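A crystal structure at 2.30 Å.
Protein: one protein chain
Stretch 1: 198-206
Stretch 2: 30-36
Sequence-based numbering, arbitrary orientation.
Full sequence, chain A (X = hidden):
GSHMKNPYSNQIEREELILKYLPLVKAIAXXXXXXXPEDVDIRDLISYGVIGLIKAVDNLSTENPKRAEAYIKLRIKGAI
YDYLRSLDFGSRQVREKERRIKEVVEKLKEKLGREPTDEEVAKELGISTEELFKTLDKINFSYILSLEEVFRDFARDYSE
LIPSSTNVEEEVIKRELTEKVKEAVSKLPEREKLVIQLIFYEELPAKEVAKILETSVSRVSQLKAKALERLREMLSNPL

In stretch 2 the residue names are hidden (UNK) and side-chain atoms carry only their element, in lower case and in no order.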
ATOM      1  N   LEU A 198     -10.959   6.607  -6.680  1.00 41.73           N
ATOM      2  CA  LEU A 198     -10.479   5.826  -7.815  1.00 41.64           C
ATOM      3  C   LEU A 198      -9.168   5.115  -7.500  1.00 41.27           C
ATOM      4  O   LEU A 198      -8.916   4.006  -7.983  1.00 42.33           O
ATOM      5  CB  LEU A 198     -10.310   6.706  -9.056  1.00 41.71           C
ATOM      6  CG  LEU A 198     -11.559   7.201  -9.801  1.00 43.28           C
ATOM      7  CD1 LEU A 198     -11.130   8.039 -10.983  1.00 44.94           C
ATOM      8  CD2 LEU A 198     -12.420   6.055 -10.277  1.00 41.95           C
ATOM      9  N   ILE A 199      -8.354   5.741  -6.657  1.00 39.98           N
ATOM     10  CA  ILE A 199      -7.067   5.177  -6.293  1.00 37.32           C
ATOM     11  C   ILE A 199      -7.117   4.091  -5.234  1.00 37.41           C
ATOM     12  O   ILE A 199      -6.544   3.021  -5.422  1.00 35.23           O
ATOM     13  CB  ILE A 199      -6.074   6.286  -5.864  1.00 37.15           C
ATOM     14  CG1 ILE A 199      -5.564   7.011  -7.112  1.00 39.07           C
ATOM     15  CG2 ILE A 199      -4.908   5.693  -5.072  1.00 37.36           C
ATOM     16  CD1 ILE A 199      -4.469   8.017  -6.874  1.00 38.16           C
ATOM     17  N   PHE A 200      -7.847   4.345  -4.153  1.00 35.81           N
ATOM     18  CA  PHE A 200      -7.918   3.402  -3.046  1.00 35.03           C
ATOM     19  C   PHE A 200      -9.115   2.481  -2.995  1.00 37.07           C
ATOM     20  O   PHE A 200      -8.997   1.349  -2.534  1.00 37.00           O
ATOM     21  CB  PHE A 200      -7.795   4.143  -1.713  1.00 33.30           C
ATOM     22  CG  PHE A 200      -6.476   4.829  -1.522  1.00 30.84           C
ATOM     23  CD1 PHE A 200      -6.296   6.132  -1.946  1.00 27.33           C
ATOM     24  CD2 PHE A 200      -5.431   4.188  -0.863  1.00 28.96           C
ATOM     25  CE1 PHE A 200      -5.091   6.797  -1.719  1.00 28.50           C
ATOM     26  CE2 PHE A 200      -4.217   4.845  -0.631  1.00 31.17           C
ATOM     27  CZ  PHE A 200      -4.052   6.155  -1.057  1.00 28.77           C
ATOM     28  N   TYR A 201     -10.282   2.973  -3.395  1.00 39.70           N
ATOM     29  CA  TYR A 201     -11.467   2.133  -3.378  1.00 42.24           C
ATOM     30  C   TYR A 201     -11.508   1.293  -4.653  1.00 42.98           C
ATOM     31  O   TYR A 201     -11.859   0.121  -4.609  1.00 44.80           O
ATOM     32  CB  TYR A 201     -12.739   2.968  -3.212  1.00 45.84           C
ATOM     33  CG  TYR A 201     -14.012   2.151  -3.275  1.00 48.60           C
ATOM     34  CD1 TYR A 201     -14.388   1.334  -2.212  1.00 50.54           C
ATOM     35  CD2 TYR A 201     -14.825   2.179  -4.411  1.00 51.01           C
ATOM     36  CE1 TYR A 201     -15.544   0.559  -2.276  1.00 53.45           C
ATOM     37  CE2 TYR A 201     -15.980   1.413  -4.491  1.00 52.84           C
ATOM     38  CZ  TYR A 201     -16.336   0.603  -3.422  1.00 54.73           C
ATOM     39  OH  TYR A 201     -17.481  -0.161  -3.510  1.00 56.90           O
ATOM     40  N   GLU A 202     -11.140   1.889  -5.783  1.00 42.15           N
ATOM     41  CA  GLU A 202     -11.112   1.151  -7.042  1.00 42.11           C
ATOM     42  C   GLU A 202      -9.758   0.462  -7.252  1.00 42.06           C
ATOM     43  O   GLU A 202      -9.615  -0.382  -8.129  1.00 41.47           O
ATOM     44  CB  GLU A 202     -11.433   2.066  -8.229  1.00 43.61           C
ATOM     45  CG  GLU A 202     -12.780   2.792  -8.149  1.00 44.76           C
ATOM     46  CD  GLU A 202     -13.999   1.870  -8.232  1.00 48.88           C
ATOM     47  OE1 GLU A 202     -13.868   0.689  -8.641  1.00 47.63           O
ATOM     48  OE2 GLU A 202     -15.108   2.342  -7.892  1.00 49.38           O
ATOM     49  N   GLU A 203      -8.776   0.818  -6.427  1.00 42.99           N
ATOM     50  CA  GLU A 203      -7.433   0.241  -6.484  1.00 42.69           C
ATOM     51  C   GLU A 203      -6.766   0.402  -7.850  1.00 42.60           C
ATOM     52  O   GLU A 203      -6.279  -0.552  -8.456  1.00 42.92           O
ATOM     53  CB  GLU A 203      -7.460  -1.222  -6.042  1.00 44.52           C
ATOM     54  CG  GLU A 203      -7.944  -1.407  -4.607  1.00 47.89           C
ATOM     55  CD  GLU A 203      -7.922  -2.855  -4.150  1.00 51.35           C
ATOM     56  OE1 GLU A 203      -8.531  -3.718  -4.821  1.00 52.26           O
ATOM     57  OE2 GLU A 203      -7.293  -3.130  -3.110  1.00 54.98           O
ATOM     58  N   LEU A 204      -6.721   1.648  -8.305  1.00 42.50           N
ATOM     59  CA  LEU A 204      -6.127   1.978  -9.583  1.00 40.06           C
ATOM     60  C   LEU A 204      -4.926   2.884  -9.432  1.00 38.85           C
ATOM     61  O   LEU A 204      -4.983   3.866  -8.717  1.00 41.48           O
ATOM     62  CB  LEU A 204      -7.162   2.669 -10.468  1.00 39.48           C
ATOM     63  CG  LEU A 204      -8.344   1.801 -10.891  1.00 39.88           C
ATOM     64  CD1 LEU A 204      -9.283   2.628 -11.743  1.00 40.83           C
ATOM     65  CD2 LEU A 204      -7.859   0.567 -11.645  1.00 38.71           C
ATOM     66  N   PRO A 205      -3.813   2.558 -10.101  1.00 37.71           N
ATOM     67  CA  PRO A 205      -2.615   3.397 -10.013  1.00 35.87           C
ATOM     68  C   PRO A 205      -2.940   4.768 -10.611  1.00 35.75           C
ATOM     69  O   PRO A 205      -3.940   4.934 -11.311  1.00 34.37           O
ATOM     70  CB  PRO A 205      -1.601   2.642 -10.882  1.00 35.05           C
ATOM     71  CG  PRO A 205      -2.053   1.231 -10.768  1.00 35.94           C
ATOM     72  CD  PRO A 205      -3.548   1.348 -10.892  1.00 35.75           C
ATOM     73  N   ALA A 206      -2.092   5.744 -10.328  1.00 37.10           N
ATOM     74  CA  ALA A 206      -2.280   7.102 -10.813  1.00 38.02           C
ATOM     75  C   ALA A 206      -2.358   7.148 -12.337  1.00 38.40           C
ATOM     76  O   ALA A 206      -3.172   7.889 -12.894  1.00 39.62           O
ATOM     77  CB  ALA A 206      -1.148   7.987 -10.307  1.00 36.47           C
ATOM     78  N   UNK A  30       1.882  -6.409  -3.791  1.00 25.59           N
ATOM     79  CA  UNK A  30       1.397  -5.982  -5.097  1.00 26.22           C
ATOM     80  C   UNK A  30       0.566  -4.693  -4.949  1.00 28.14           C
ATOM     81  O   UNK A  30       0.714  -3.752  -5.724  1.00 28.60           O
ATOM     82  c   UNK A  30       0.032  -6.699  -7.138  1.00 27.35           C
ATOM     83  c   UNK A  30       0.524  -7.105  -5.754  1.00 28.60           C
ATOM     84  o   UNK A  30       1.302  -8.298  -5.891  1.00 31.75           O
ATOM     85  N   UNK A  31      -0.306  -4.659  -3.947  1.00 31.05           N
ATOM     86  CA  UNK A  31      -1.158  -3.501  -3.722  1.00 32.49           C
ATOM     87  C   UNK A  31      -0.370  -2.255  -3.346  1.00 32.24           C
ATOM     88  O   UNK A  31      -0.695  -1.145  -3.786  1.00 30.60           O
ATOM     89  o   UNK A  31      -3.402  -2.094  -1.540  1.00 48.90           O
ATOM     90  c   UNK A  31      -2.217  -3.808  -2.675  1.00 35.49           C
ATOM     91  c   UNK A  31      -3.254  -2.725  -2.582  1.00 42.82           C
ATOM     92  n   UNK A  31      -3.963  -2.474  -3.682  1.00 43.71           N
ATOM     93  N   UNK A  32       0.684  -2.446  -2.557  1.00 30.22           N
ATOM     94  CA  UNK A  32       1.533  -1.337  -2.154  1.00 29.78           C
ATOM     95  C   UNK A  32       2.357  -0.903  -3.365  1.00 31.28           C
ATOM     96  O   UNK A  32       2.567   0.288  -3.576  1.00 33.15           O
ATOM     97  c   UNK A  32       2.434  -1.728  -0.951  1.00 28.43           C
ATOM     98  c   UNK A  32       1.572  -1.907   0.296  1.00 27.77           C
ATOM     99  c   UNK A  32       3.484  -0.684  -0.675  1.00 25.09           C
ATOM    100  c   UNK A  32       2.325  -2.483   1.479  1.00 25.51           C
ATOM    101  N   UNK A  33       2.750  -1.868  -4.198  1.00 31.09           N
ATOM    102  CA  UNK A  33       3.534  -1.577  -5.403  1.00 30.78           C
ATOM    103  C   UNK A  33       2.839  -0.597  -6.346  1.00 29.30           C
ATOM    104  O   UNK A  33       3.493   0.115  -7.103  1.00 29.91           O
ATOM    105  c   UNK A  33       6.369  -2.633  -6.378  1.00 34.74           C
ATOM    106  c   UNK A  33       5.228  -3.452  -5.802  1.00 33.30           C
ATOM    107  c   UNK A  33       3.877  -2.863  -6.160  1.00 31.16           C
ATOM    108  n   UNK A  33       7.472  -1.835  -8.491  1.00 30.72           N
ATOM    109  c   UNK A  33       6.426  -2.732  -7.896  1.00 34.13           C
ATOM    110  N   UNK A  34       1.517  -0.541  -6.292  1.00 28.20           N
ATOM    111  CA  UNK A  34       0.779   0.377  -7.160  1.00 31.25           C
ATOM    112  C   UNK A  34       1.037   1.851  -6.838  1.00 32.43           C
ATOM    113  O   UNK A  34       0.753   2.733  -7.652  1.00 32.74           O
ATOM    114  c   UNK A  34      -0.718   0.103  -7.083  1.00 31.00           C
ATOM    115  n   UNK A  34      -4.646  -2.775  -7.918  1.00 39.56           N
ATOM    116  c   UNK A  34      -3.178  -2.666  -8.095  1.00 39.53           C
ATOM    117  c   UNK A  34      -2.643  -1.433  -7.391  1.00 38.57           C
ATOM    118  c   UNK A  34      -1.149  -1.240  -7.634  1.00 34.50           C
ATOM    119  N   UNK A  35       1.604   2.110  -5.663  1.00 31.75           N
ATOM    120  CA  UNK A  35       1.883   3.472  -5.222  1.00 32.50           C
ATOM    121  C   UNK A  35       3.374   3.764  -5.144  1.00 32.89           C
ATOM    122  O   UNK A  35       3.779   4.817  -4.662  1.00 34.43           O
ATOM    123  c   UNK A  35      -2.312   3.660  -3.529  1.00 34.89           C
ATOM    124  c   UNK A  35      -0.152   3.321  -3.719  1.00 31.93           C
ATOM    125  n   UNK A  35      -2.113   2.362  -3.531  1.00 34.55           N
ATOM    126  c   UNK A  35       1.298   3.689  -3.830  1.00 31.41           C
ATOM    127  c   UNK A  35      -0.755   2.121  -3.650  1.00 33.73           C
ATOM    128  n   UNK A  35      -1.143   4.271  -3.644  1.00 32.04           N
ATOM    129  N   UNK A  36       4.190   2.800  -5.538  1.00 31.82           N
ATOM    130  CA  UNK A  36       5.624   2.968  -5.468  1.00 30.62           C
ATOM    131  C   UNK A  36       6.264   3.223  -6.825  1.00 32.48           C
ATOM    132  O   UNK A  36       5.674   2.965  -7.869  1.00 31.58           O
ATOM    133  c   UNK A  36       7.076   2.567  -2.626  1.00 28.54           C
ATOM    134  c   UNK A  36       6.127   1.562  -3.310  1.00 31.75           C
ATOM    135  c   UNK A  36       6.243   1.722  -4.831  1.00 29.69           C
ATOM    136  c   UNK A  36       6.434   0.105  -2.901  1.00 30.52           C
TER
HETATM  137  O   HOH W   1      -6.224  -1.922  -1.077  1.00 67.65           O
HETATM  138  O   HOH W   2       0.551   5.090  -8.704  1.00 66.65           O

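Position 30 carries three side-chain atoms: one carbon bearing an oxygen and a second carbon. A fork at the beta carbon with one hydroxyl and one methyl is threonine, T30. It lies on the helix that enters from earlier in the chain, out of reach of stretch 1. Threonine suits the place because it is short yet still offers a hydroxyl, which is hydrogen-bonded elsewhere in the structure.

Position 31 has two carbons, the second carrying an oxygen and a nitrogen. The nitrogen lies 3.4 Å from OE2 of E203, and the oxygen accepts from water 1. That short chain ending in a planar amide is asparagine, N31. Its CA-to-CB bond points sideways, but the end of the side chain comes nearer to stretch 1. Water 1 also joins the two residues, donating to OD1 of N31 at 2.9 Å and to OE2 of E203 at 2.6 Å. An amide suits this place because its oxygen can accept from the water while its nitrogen lies near the carboxylate.

Position 32 shows four carbons, forked at the first, with one arm two carbons long: isoleucine, I32. It is buried but touches nothing on stretch 1, so its hydrocarbon packs elsewhere in the structure.

Position 33 has four carbons in a row ending in nitrogen, a lysine, K33. It is out of reach of stretch 1, and its long, flexible chain lets the amine reach a hydrogen-bond partner elsewhere in the structure.

Position 34 repeats that pattern of four carbons and a terminal nitrogen, but its CA-to-CB bond points toward stretch 1. The nitrogen lies 2.8 Å from the carbonyl O of E203, and CB is 4.1 Å from CG of P205. This is lysine, K34. With chi1 in m and chi2 to chi4 all t, the chain is extended, and NZ donates a hydrogen bond to that carbonyl. E203 has just left helical geometry with positive phi, and its O accepts the long donor. The aliphatic start of the lysine meanwhile packs against the proline ring.

Position 35 has one carbon followed by a five-membered ring of three carbons and two nitrogens. One ring carbon lies 3.6 Å from CG2 of I199 and 3.7 Å from CE2 of F200. This is histidine, H35, and that carbon is CE1. The residue is buried, and the two aromatic rings meet obliquely, their planes at 32°. Histidine suits the place because its ring carbon can meet hydrocarbon while ND1 is hydrogen-bonded elsewhere in the structure.

Position 36 has four carbons forked at the second, which is leucine, L36. It is out of reach of stretch 1, and its branched hydrocarbon suits a buried place. It closes a type I turn begun at K33, its N bonding to O of K33 at 3.2 Å.

The contact is small and mixed. H35 fits against I199 and F200, while K34 covers P205 and reaches the backbone of E203. Water 1 links N31 to the E203 carboxylate. Near the start of the next helix, water 2 donates to O of K34 at 2.6 Å and accepts from N of A206 at 3.2 Å, joining the two backbones.

Stretch 2, residues 30-36: TNIKKHL
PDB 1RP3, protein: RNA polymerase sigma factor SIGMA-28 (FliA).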